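Side-chain contacts in transcriptional activator PlcR protein (Bacillus thuringiensis, PDB 3U3W), which activates transcription as a pleiotropic virulence regulator, binding DNA through a helix-turn-helix domain and responding to the quorum-sensing peptide PapR: residues A[96-101]-A[113-118]; A[129-134]-A[162-167]; A[136-141]-A[155-160]. One frame throughout, in Å; residues are numbered along the deposited sequence.

Contact 1 (A[96-101]-A[113-118]); sequences NKVWNE and QFLQWQ
The carboxylate of Glu-101 is held by two basic residues, OE2 by a salt bridge to Arg-74 and OE1 by one to Lys-104, while the aliphatic part of the same side chain rests on Leu-115. This double use lies in an antiparallel helical hairpin of the TPR-like regulatory domain, where segments 96-101 and 113-118 of helices 91-102 and 109-125 have axes 9.5 Å apart at closest approach, with N-to-C directions 142° apart. The chain of Glu-101 leaves its helix toward Leu-115, then bends at chi2 (68°), which carries the acid away to its basic partners and keeps only methylenes at the interface. There CG lies 3.8 Å from CD2 of Leu-115 and almost as near to CD1; both leucine methyls thus meet CG, and CD2 also comes near CB, as the two chains pass at a slant. Arg-74 and Lys-104 would probably favour the ionised acid in this buried setting.

One turn earlier, Val-98 makes the closest approach to the opposing backbone. With CG1 anti to the backbone N (chi1 160°), that methyl is driven against Leu-115, 3.2 Å from its carbonyl O and 4.0 Å from its CB, a tight fit of methyl on backbone. The other methyl, CG2, reaches CB of Gln-118 at 4.3 Å. Phe-78 of helix 72-87 touches both Glu-101 and Leu-115, and Trp-117, on another side of helix 109-125, packs on the backbone of the bound peptide. The amide of Gln-118 turns from Val-98 to that indole: its NE2 stands 3.4 Å above the Trp-117 ring plane, offset toward the rim.

Contact 2 (A[129-134]-A[162-167]); sequences VDYEYC and ANIYAE
Tyr-131 and Cys-134 meet the same residue, Ile-164, from the first turn of helix 131-143, a turn set up by the residue just before it. Asp-130 is the N-cap: its OD1 accepts from Tyr-133 N at 3.0 Å, with an N-H...O angle of 147° and the donor 45° out of the carboxylate plane, and takes a second, weak bond from Glu-132 N. Next comes Tyr-131. Its CB lies against the neighbouring helix, 3.7 Å from CG2 of Ile-164, and chi1 (83°), with CG between the backbone N and the carbonyl carbon, swings the ring so that this methyl meets its edge, near the ring plane. The ring has CB of Glu-132 over the centre of one face, and its OH is hydrogen-bonded to Tyr-170.

Helices 131-143 and 153-167 belong to the TPR-like array of the peptide-binding domain, and Ile-164 also packs on an aromatic side chain of the bound peptide, as do Asn-163, Ala-166 and Glu-167.

Cys-134 follows one turn on. Its thiol, anti to the backbone N, points SG at the other arm of the isoleucine, 3.6 Å from Ile-164 CD1. Tyr-124 of helix 109-125 touches Tyr-131, Cys-134 and Ile-164 alike.

Contact 3 (A[136-141]-A[155-160]); sequences LELKKL and LYIENA
Leu-138 and Ile-157 face each other where segments 136-141 and 155-160 of helices 131-143 and 153-167 pack nearly antiparallel, 163° between their directions and 9.8 Å between their axes at closest approach, as in the helical hairpins of TPR-type domains. The apolar contacts carry the interface. CG2 of Ile-157, anti to its own backbone N, is wedged against Leu-138, 3.7 Å from the carbonyl O and 4.0 Å from CD2. The other leucine methyl, CD1, reaches along the helix to CB of Ala-160 at 4.1 Å, so Leu-138 straddles two successive turns. Ile-157 does likewise: its longer arm ends with CD1 4.2 Å from CB of Leu-141.

The salt bridge of this contact lies within segment 136-141, turned from 155-160. Lys-140 NZ pairs with Glu-137 OE1 at 3.1 Å, meeting the syn lone pair of OE1, and makes a weak bond to OE2, an i to i+3 pair that links neighbouring turns.

Trp-117 of helix 109-125 packs on both Leu-141 and Ile-157. Past Ala-160 and Asn-159 lies the bound peptide: the alanine touches one of its aromatic side chains, and Asn-159 ND2 hydrogen-bonds its backbone. OD1 of that asparagine is bonded to Asn-201, tying helix 153-167 to helix 192-208.

The three contacts follow one run of four consecutive helices, 91-102, 109-125, 131-143 and 153-167, in the RNPP-family C-terminal domain. Contact 1 closes before the others open; contact 3 falls within the chain between the segments of contact 2, both joining helices 131-143 and 153-167, with centres about 10 Å apart. There Tyr-165 OH probably bonds Lys-139 NZ at 2.7 Å. Contacts 1 and 3, centres about 14 Å apart, touch directly, and Gln-113 NE2 makes a weak bond to Leu-141 O; contacts 1 and 2 lie about 18 Å apart, centre to centre, without touching. Packing is therefore continuous from helix 91-102 to the peptide-contacting helix 153-167, well away from the DNA.

Contact 1 (A[96-101]-A[113-118])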
loop_
_atom_site.group_PDB
_atom_site.type_symbol
_atom_site.label_atom_id
_atom_site.label_comp_id
_atom_site.label_asym_id
_atom_site.label_seq_id
_atom_site.Cartn_x
_atom_site.Cartn_y
_atom_site.Cartn_z
ATOM N N ASN A 96 -1.672 15.334 -22.831
ATOM C CA ASN A 96 -2.519 14.764 -23.882
ATOM C C ASN A 96 -3.520 13.732 -23.373
ATOM O O ASN A 96 -4.710 13.785 -23.712
ATOM C CB ASN A 96 -1.663 14.136 -24.981
ATOM C CG ASN A 96 -0.888 15.165 -25.770
ATOM O OD1 ASN A 96 -1.376 16.272 -26.015
ATOM N ND2 ASN A 96 0.328 14.811 -26.170
ATOM N N LYS A 97 -3.034 12.797 -22.559
ATOM C CA LYS A 97 -3.871 11.719 -22.038
ATOM C C LYS A 97 -5.049 12.279 -21.235
ATOM O O LYS A 97 -6.208 11.919 -21.454
ATOM C CB LYS A 97 -3.032 10.763 -21.185
ATOM C CG LYS A 97 -3.840 9.751 -20.375
ATOM C CD LYS A 97 -2.928 8.806 -19.601
ATOM C CE LYS A 97 -3.732 7.729 -18.884
ATOM N NZ LYS A 97 -4.486 6.874 -19.858
ATOM N N VAL A 98 -4.746 13.183 -20.316
ATOM C CA VAL A 98 -5.762 13.757 -19.449
ATOM C C VAL A 98 -6.711 14.719 -20.180
ATOM O O VAL A 98 -7.910 14.795 -19.869
ATOM C CB VAL A 98 -5.092 14.469 -18.261
ATOM C CG1 VAL A 98 -6.038 15.460 -17.615
ATOM C CG2 VAL A 98 -4.597 13.437 -17.267
ATOM N N TRP A 99 -6.172 15.464 -21.145
ATOM C CA TRP A 99 -7.011 16.345 -21.950
ATOM C C TRP A 99 -8.088 15.555 -22.711
ATOM O O TRP A 99 -9.256 15.943 -22.734
ATOM C CB TRP A 99 -6.186 17.207 -22.915
ATOM C CG TRP A 99 -7.069 17.983 -23.810
ATOM C CD1 TRP A 99 -7.277 17.772 -25.147
ATOM C CD2 TRP A 99 -7.943 19.061 -23.432
ATOM N NE1 TRP A 99 -8.207 18.670 -25.629
ATOM C CE2 TRP A 99 -8.628 19.473 -24.599
ATOM C CE3 TRP A 99 -8.196 19.730 -22.228
ATOM C CZ2 TRP A 99 -9.558 20.522 -24.592
ATOM C CZ3 TRP A 99 -9.119 20.780 -22.225
ATOM C CH2 TRP A 99 -9.790 21.160 -23.402
ATOM N N ASN A 100 -7.691 14.438 -23.313
ATOM C CA ASN A 100 -8.650 13.563 -23.998
ATOM C C ASN A 100 -9.772 13.093 -23.096
ATOM O O ASN A 100 -10.941 13.156 -23.463
ATOM C CB ASN A 100 -7.948 12.373 -24.655
ATOM C CG ASN A 100 -7.214 12.777 -25.923
ATOM O OD1 ASN A 100 -7.563 13.780 -26.556
ATOM N ND2 ASN A 100 -6.192 12.009 -26.298
ATOM N N GLU A 101 -9.408 12.639 -21.905
ATOM C CA GLU A 101 -10.397 12.214 -20.938
ATOM C C GLU A 101 -11.293 13.376 -20.512
ATOM O O GLU A 101 -12.493 13.208 -20.289
ATOM C CB GLU A 101 -9.708 11.599 -19.721
ATOM C CG GLU A 101 -10.671 10.957 -18.749
ATOM C CD GLU A 101 -11.321 9.706 -19.327
ATOM O OE1 GLU A 101 -10.652 9.024 -20.140
ATOM O OE2 GLU A 101 -12.493 9.417 -18.977
ATOM N N GLN A 113 -11.901 16.294 -10.705
ATOM C CA GLN A 113 -10.916 17.045 -9.941
ATOM C C GLN A 113 -9.507 16.490 -10.101
ATOM O O GLN A 113 -8.546 17.247 -10.234
ATOM C CB GLN A 113 -11.291 17.088 -8.473
ATOM C CG GLN A 113 -10.485 18.097 -7.702
ATOM C CD GLN A 113 -10.635 17.902 -6.226
ATOM O OE1 GLN A 113 -10.442 16.801 -5.733
ATOM N NE2 GLN A 113 -11.004 18.958 -5.505
ATOM N N PHE A 114 -9.392 15.166 -10.090
ATOM C CA PHE A 114 -8.115 14.516 -10.317
ATOM C C PHE A 114 -7.545 14.869 -11.709
ATOM O O PHE A 114 -6.372 15.208 -11.842
ATOM C CB PHE A 114 -8.255 12.994 -10.171
ATOM C CG PHE A 114 -7.051 12.245 -10.644
ATOM C CD1 PHE A 114 -5.993 12.009 -9.785
ATOM C CD2 PHE A 114 -6.946 11.847 -11.962
ATOM C CE1 PHE A 114 -4.866 11.343 -10.226
ATOM C CE2 PHE A 114 -5.821 11.183 -12.419
ATOM C CZ PHE A 114 -4.774 10.931 -11.553
ATOM N N LEU A 115 -8.381 14.793 -12.744
ATOM C CA LEU A 115 -7.957 15.157 -14.103
ATOM C C LEU A 115 -7.454 16.608 -14.202
ATOM O O LEU A 115 -6.393 16.876 -14.765
ATOM C CB LEU A 115 -9.105 14.949 -15.090
ATOM C CG LEU A 115 -9.730 13.557 -15.225
ATOM C CD1 LEU A 115 -11.018 13.671 -16.028
ATOM C CD2 LEU A 115 -8.753 12.533 -15.836
ATOM N N GLN A 116 -8.237 17.528 -13.655
ATOM C CA GLN A 116 -7.915 18.950 -13.667
ATOM C C GLN A 116 -6.622 19.265 -12.917
ATOM O O GLN A 116 -5.757 19.965 -13.447
ATOM C CB GLN A 116 -9.085 19.772 -13.106
ATOM C CG GLN A 116 -10.346 19.683 -13.968
ATOM C CD GLN A 116 -11.378 20.749 -13.641
ATOM O OE1 GLN A 116 -12.000 20.725 -12.574
ATOM N NE2 GLN A 116 -11.566 21.693 -14.560
ATOM N N TRP A 117 -6.502 18.745 -11.691
ATOM C CA TRP A 117 -5.253 18.820 -10.932
ATOM C C TRP A 117 -4.081 18.393 -11.815
ATOM O O TRP A 117 -3.145 19.166 -12.018
ATOM C CB TRP A 117 -5.355 17.987 -9.629
ATOM C CG TRP A 117 -4.057 17.508 -9.035
ATOM C CD1 TRP A 117 -2.869 18.187 -8.972
ATOM C CD2 TRP A 117 -3.810 16.224 -8.437
ATOM N NE1 TRP A 117 -1.903 17.405 -8.364
ATOM C CE2 TRP A 117 -2.458 16.198 -8.035
ATOM C CE3 TRP A 117 -4.604 15.100 -8.200
ATOM C CZ2 TRP A 117 -1.886 15.089 -7.424
ATOM C CZ3 TRP A 117 -4.030 14.001 -7.578
ATOM C CH2 TRP A 117 -2.687 14.004 -7.206
ATOM N N GLN A 118 -4.147 17.188 -12.378
ATOM C CA GLN A 118 -3.033 16.681 -13.177
ATOM C C GLN A 118 -2.792 17.511 -14.447
ATOM O O GLN A 118 -1.651 17.681 -14.889
ATOM C CB GLN A 118 -3.248 15.205 -13.548
ATOM C CG GLN A 118 -3.240 14.267 -12.361
ATOM C CD GLN A 118 -1.836 14.041 -11.788
ATOM O OE1 GLN A 118 -0.824 14.257 -12.461
ATOM N NE2 GLN A 118 -1.779 13.596 -10.540
#

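Contact 2 (A[129-134]-A[162-167])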
loop_
_atom_site.group_PDB
_atom_site.type_symbol
_atom_site.label_atom_id
_atom_site.label_comp_id
_atom_site.label_asym_id
_atom_site.label_seq_id
_atom_site.Cartn_x
_atom_site.Cartn_y
_atom_site.Cartn_z
ATOM N N VAL A 129 1.284 27.554 -19.131
ATOM C CA VAL A 129 0.625 28.508 -18.256
ATOM C C VAL A 129 1.599 28.930 -17.172
ATOM O O VAL A 129 2.530 28.196 -16.848
ATOM C CB VAL A 129 -0.691 27.950 -17.679
ATOM C CG1 VAL A 129 -1.095 28.742 -16.483
ATOM C CG2 VAL A 129 -1.810 28.000 -18.746
ATOM N N ASP A 130 1.414 30.129 -16.635
ATOM C CA ASP A 130 2.390 30.667 -15.701
ATOM C C ASP A 130 2.084 30.199 -14.285
ATOM O O ASP A 130 0.944 29.850 -13.969
ATOM C CB ASP A 130 2.499 32.209 -15.807
ATOM C CG ASP A 130 1.312 32.932 -15.212
ATOM O OD1 ASP A 130 1.110 32.842 -13.990
ATOM O OD2 ASP A 130 0.583 33.620 -15.953
ATOM N N TYR A 131 3.112 30.201 -13.441
ATOM C CA TYR A 131 3.013 29.645 -12.096
ATOM C C TYR A 131 1.849 30.227 -11.303
ATOM O O TYR A 131 1.232 29.527 -10.502
ATOM C CB TYR A 131 4.317 29.846 -11.325
ATOM C CG TYR A 131 4.463 31.216 -10.681
ATOM C CD1 TYR A 131 3.963 31.465 -9.407
ATOM C CD2 TYR A 131 5.110 32.250 -11.343
ATOM C CE1 TYR A 131 4.101 32.705 -8.807
ATOM C CE2 TYR A 131 5.246 33.501 -10.759
ATOM C CZ TYR A 131 4.738 33.724 -9.492
ATOM O OH TYR A 131 4.878 34.968 -8.912
ATOM N N GLU A 132 1.542 31.498 -11.537
ATOM C CA GLU A 132 0.513 32.187 -10.753
ATOM C C GLU A 132 -0.885 31.723 -11.117
ATOM O O GLU A 132 -1.758 31.601 -10.257
ATOM C CB GLU A 132 0.632 33.703 -10.917
ATOM C CG GLU A 132 -0.493 34.511 -10.270
ATOM C CD GLU A 132 -0.162 36.009 -10.190
ATOM O OE1 GLU A 132 0.997 36.353 -9.837
ATOM O OE2 GLU A 132 -1.054 36.839 -10.489
ATOM N N TYR A 133 -1.088 31.448 -12.402
ATOM C CA TYR A 133 -2.389 31.019 -12.869
ATOM C C TYR A 133 -2.632 29.567 -12.445
ATOM O O TYR A 133 -3.722 29.202 -11.998
ATOM C CB TYR A 133 -2.474 31.190 -14.385
ATOM C CG TYR A 133 -3.751 30.673 -14.998
ATOM C CD1 TYR A 133 -4.876 31.485 -15.108
ATOM C CD2 TYR A 133 -3.829 29.372 -15.476
ATOM C CE1 TYR A 133 -6.044 31.007 -15.686
ATOM C CE2 TYR A 133 -4.974 28.892 -16.060
ATOM C CZ TYR A 133 -6.081 29.707 -16.158
ATOM O OH TYR A 133 -7.228 29.210 -16.728
ATOM N N CYS A 134 -1.597 28.745 -12.564
ATOM C CA CYS A 134 -1.664 27.379 -12.063
ATOM C C CYS A 134 -2.110 27.323 -10.588
ATOM O O CYS A 134 -3.051 26.614 -10.234
ATOM C CB CYS A 134 -0.315 26.688 -12.252
ATOM S SG CYS A 134 -0.352 24.934 -11.923
ATOM N N ALA A 162 2.365 23.955 -3.007
ATOM C CA ALA A 162 3.574 24.259 -2.238
ATOM C C ALA A 162 4.867 24.141 -3.071
ATOM O O ALA A 162 5.797 24.933 -2.900
ATOM C CB ALA A 162 3.648 23.376 -1.009
ATOM N N ASN A 163 4.913 23.149 -3.964
ATOM C CA ASN A 163 6.034 22.966 -4.883
ATOM C C ASN A 163 6.215 24.164 -5.798
ATOM O O ASN A 163 7.331 24.537 -6.135
ATOM C CB ASN A 163 5.816 21.733 -5.781
ATOM C CG ASN A 163 6.064 20.409 -5.057
ATOM O OD1 ASN A 163 6.612 20.377 -3.961
ATOM N ND2 ASN A 163 5.670 19.313 -5.685
ATOM N N ILE A 164 5.101 24.735 -6.234
ATOM C CA ILE A 164 5.135 25.787 -7.234
ATOM C C ILE A 164 5.563 27.117 -6.610
ATOM O O ILE A 164 6.395 27.822 -7.181
ATOM C CB ILE A 164 3.796 25.904 -7.979
ATOM C CG1 ILE A 164 3.541 24.614 -8.768
ATOM C CG2 ILE A 164 3.801 27.128 -8.909
ATOM C CD1 ILE A 164 2.160 24.526 -9.362
ATOM N N TYR A 165 5.012 27.437 -5.439
ATOM C CA TYR A 165 5.520 28.552 -4.627
ATOM C C TYR A 165 7.025 28.394 -4.451
ATOM O O TYR A 165 7.798 29.337 -4.653
ATOM C CB TYR A 165 4.870 28.573 -3.241
ATOM C CG TYR A 165 3.518 29.246 -3.168
ATOM C CD1 TYR A 165 3.288 30.455 -3.804
ATOM C CD2 TYR A 165 2.466 28.667 -2.449
ATOM C CE1 TYR A 165 2.043 31.079 -3.740
ATOM C CE2 TYR A 165 1.222 29.277 -2.374
ATOM C CZ TYR A 165 1.018 30.491 -3.023
ATOM O OH TYR A 165 -0.208 31.122 -2.958
ATOM N N ALA A 166 7.450 27.187 -4.096
ATOM C CA ALA A 166 8.844 27.005 -3.719
ATOM C C ALA A 166 9.802 27.175 -4.891
ATOM O O ALA A 166 10.884 27.728 -4.742
ATOM C CB ALA A 166 9.063 25.665 -3.005
ATOM N N GLU A 167 9.429 26.697 -6.061
ATOM C CA GLU A 167 10.382 26.769 -7.155
ATOM C C GLU A 167 10.312 28.096 -7.924
ATOM O O GLU A 167 11.083 28.325 -8.854
ATOM C CB GLU A 167 10.283 25.547 -8.061
ATOM C CG GLU A 167 9.099 25.475 -8.966
ATOM C CD GLU A 167 9.222 24.298 -9.926
ATOM O OE1 GLU A 167 10.288 23.634 -9.917
ATOM O OE2 GLU A 167 8.263 24.037 -10.677
#

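Contact 3 (A[136-141]-A[155-160])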
loop_
_atom_site.group_PDB
_atom_site.type_symbol
_atom_site.label_atom_id
_atom_site.label_comp_id
_atom_site.label_asym_id
_atom_site.label_seq_id
_atom_site.Cartn_x
_atom_site.Cartn_y
_atom_site.Cartn_z
ATOM N N LEU A 136 -3.685 29.566 -8.770
ATOM C CA LEU A 136 -5.061 30.029 -8.604
ATOM C C LEU A 136 -6.084 28.971 -9.023
ATOM O O LEU A 136 -7.130 28.829 -8.396
ATOM C CB LEU A 136 -5.292 31.332 -9.374
ATOM C CG LEU A 136 -4.653 32.581 -8.753
ATOM C CD1 LEU A 136 -4.652 33.772 -9.722
ATOM C CD2 LEU A 136 -5.330 32.948 -7.432
ATOM N N GLU A 137 -5.788 28.236 -10.091
ATOM C CA GLU A 137 -6.677 27.170 -10.527
ATOM C C GLU A 137 -6.682 26.022 -9.509
ATOM O O GLU A 137 -7.738 25.483 -9.159
ATOM C CB GLU A 137 -6.288 26.672 -11.912
ATOM C CG GLU A 137 -6.581 27.669 -13.025
ATOM C CD GLU A 137 -7.997 28.244 -12.943
ATOM O OE1 GLU A 137 -8.964 27.475 -12.750
ATOM O OE2 GLU A 137 -8.139 29.480 -13.065
ATOM N N LEU A 138 -5.500 25.667 -9.024
ATOM C CA LEU A 138 -5.389 24.656 -7.978
ATOM C C LEU A 138 -6.160 25.039 -6.712
ATOM O O LEU A 138 -6.903 24.228 -6.170
ATOM C CB LEU A 138 -3.925 24.379 -7.664
ATOM C CG LEU A 138 -3.274 23.629 -8.809
ATOM C CD1 LEU A 138 -1.814 23.364 -8.516
ATOM C CD2 LEU A 138 -4.034 22.336 -9.017
ATOM N N LYS A 139 -6.004 26.280 -6.259
ATOM C CA LYS A 139 -6.738 26.752 -5.092
ATOM C C LYS A 139 -8.250 26.645 -5.281
ATOM O O LYS A 139 -8.991 26.451 -4.323
ATOM C CB LYS A 139 -6.324 28.186 -4.720
ATOM C CG LYS A 139 -4.995 28.239 -3.974
ATOM C CD LYS A 139 -4.551 29.656 -3.648
ATOM C CE LYS A 139 -3.479 29.619 -2.560
ATOM N NZ LYS A 139 -2.781 30.911 -2.352
ATOM N N LYS A 140 -8.701 26.750 -6.523
ATOM C CA LYS A 140 -10.126 26.697 -6.821
ATOM C C LYS A 140 -10.662 25.277 -6.687
ATOM O O LYS A 140 -11.781 25.075 -6.232
ATOM C CB LYS A 140 -10.418 27.293 -8.207
ATOM C CG LYS A 140 -10.603 28.820 -8.187
ATOM C CD LYS A 140 -10.563 29.451 -9.593
ATOM C CE LYS A 140 -11.432 28.693 -10.598
ATOM N NZ LYS A 140 -11.389 29.311 -11.965
ATOM N N LEU A 141 -9.856 24.296 -7.079
ATOM C CA LEU A 141 -10.175 22.896 -6.813
ATOM C C LEU A 141 -10.320 22.666 -5.309
ATOM O O LEU A 141 -11.220 21.961 -4.872
ATOM C CB LEU A 141 -9.100 21.969 -7.383
ATOM C CG LEU A 141 -8.787 22.089 -8.873
ATOM C CD1 LEU A 141 -7.734 21.049 -9.320
ATOM C CD2 LEU A 141 -10.058 21.972 -9.696
ATOM N N LEU A 155 -4.831 17.066 -0.175
ATOM C CA LEU A 155 -3.456 17.180 0.297
ATOM C C LEU A 155 -2.491 17.104 -0.883
ATOM O O LEU A 155 -1.508 17.837 -0.938
ATOM C CB LEU A 155 -3.135 16.135 1.376
ATOM C CG LEU A 155 -3.977 16.297 2.652
ATOM C CD1 LEU A 155 -3.571 15.315 3.726
ATOM C CD2 LEU A 155 -3.885 17.711 3.191
ATOM N N TYR A 156 -2.798 16.243 -1.848
ATOM C CA TYR A 156 -1.968 16.138 -3.042
ATOM C C TYR A 156 -1.951 17.462 -3.829
ATOM O O TYR A 156 -0.917 17.889 -4.343
ATOM C CB TYR A 156 -2.467 15.019 -3.941
ATOM C CG TYR A 156 -2.490 13.645 -3.308
ATOM C CD1 TYR A 156 -1.667 13.337 -2.237
ATOM C CD2 TYR A 156 -3.338 12.645 -3.799
ATOM C CE1 TYR A 156 -1.687 12.063 -1.657
ATOM C CE2 TYR A 156 -3.370 11.391 -3.239
ATOM C CZ TYR A 156 -2.538 11.098 -2.162
ATOM O OH TYR A 156 -2.553 9.846 -1.587
ATOM N N ILE A 157 -3.109 18.109 -3.906
ATOM C CA ILE A 157 -3.225 19.413 -4.546
ATOM C C ILE A 157 -2.442 20.501 -3.762
ATOM O O ILE A 157 -1.733 21.327 -4.355
ATOM C CB ILE A 157 -4.721 19.774 -4.771
ATOM C CG1 ILE A 157 -5.339 18.795 -5.782
ATOM C CG2 ILE A 157 -4.883 21.213 -5.283
ATOM C CD1 ILE A 157 -6.856 18.830 -5.851
ATOM N N GLU A 158 -2.539 20.475 -2.435
ATOM C CA GLU A 158 -1.739 21.379 -1.619
ATOM C C GLU A 158 -0.244 21.184 -1.815
ATOM O O GLU A 158 0.525 22.153 -1.782
ATOM C CB GLU A 158 -2.119 21.262 -0.147
ATOM C CG GLU A 158 -3.458 21.917 0.158
ATOM C CD GLU A 158 -4.002 21.515 1.511
ATOM O OE1 GLU A 158 -5.227 21.290 1.630
ATOM O OE2 GLU A 158 -3.205 21.423 2.459
ATOM N N ASN A 159 0.172 19.937 -2.024
ATOM C CA ASN A 159 1.576 19.652 -2.223
ATOM C C ASN A 159 2.039 20.269 -3.531
ATOM O O ASN A 159 3.079 20.912 -3.566
ATOM C CB ASN A 159 1.872 18.140 -2.169
ATOM C CG ASN A 159 3.299 17.805 -2.624
ATOM O OD1 ASN A 159 4.270 17.919 -1.871
ATOM N ND2 ASN A 159 3.428 17.427 -3.865
ATOM N N ALA A 160 1.271 20.090 -4.604
ATOM C CA ALA A 160 1.560 20.782 -5.878
ATOM C C ALA A 160 1.652 22.315 -5.710
ATOM O O ALA A 160 2.619 22.940 -6.135
ATOM C CB ALA A 160 0.529 20.416 -6.957
#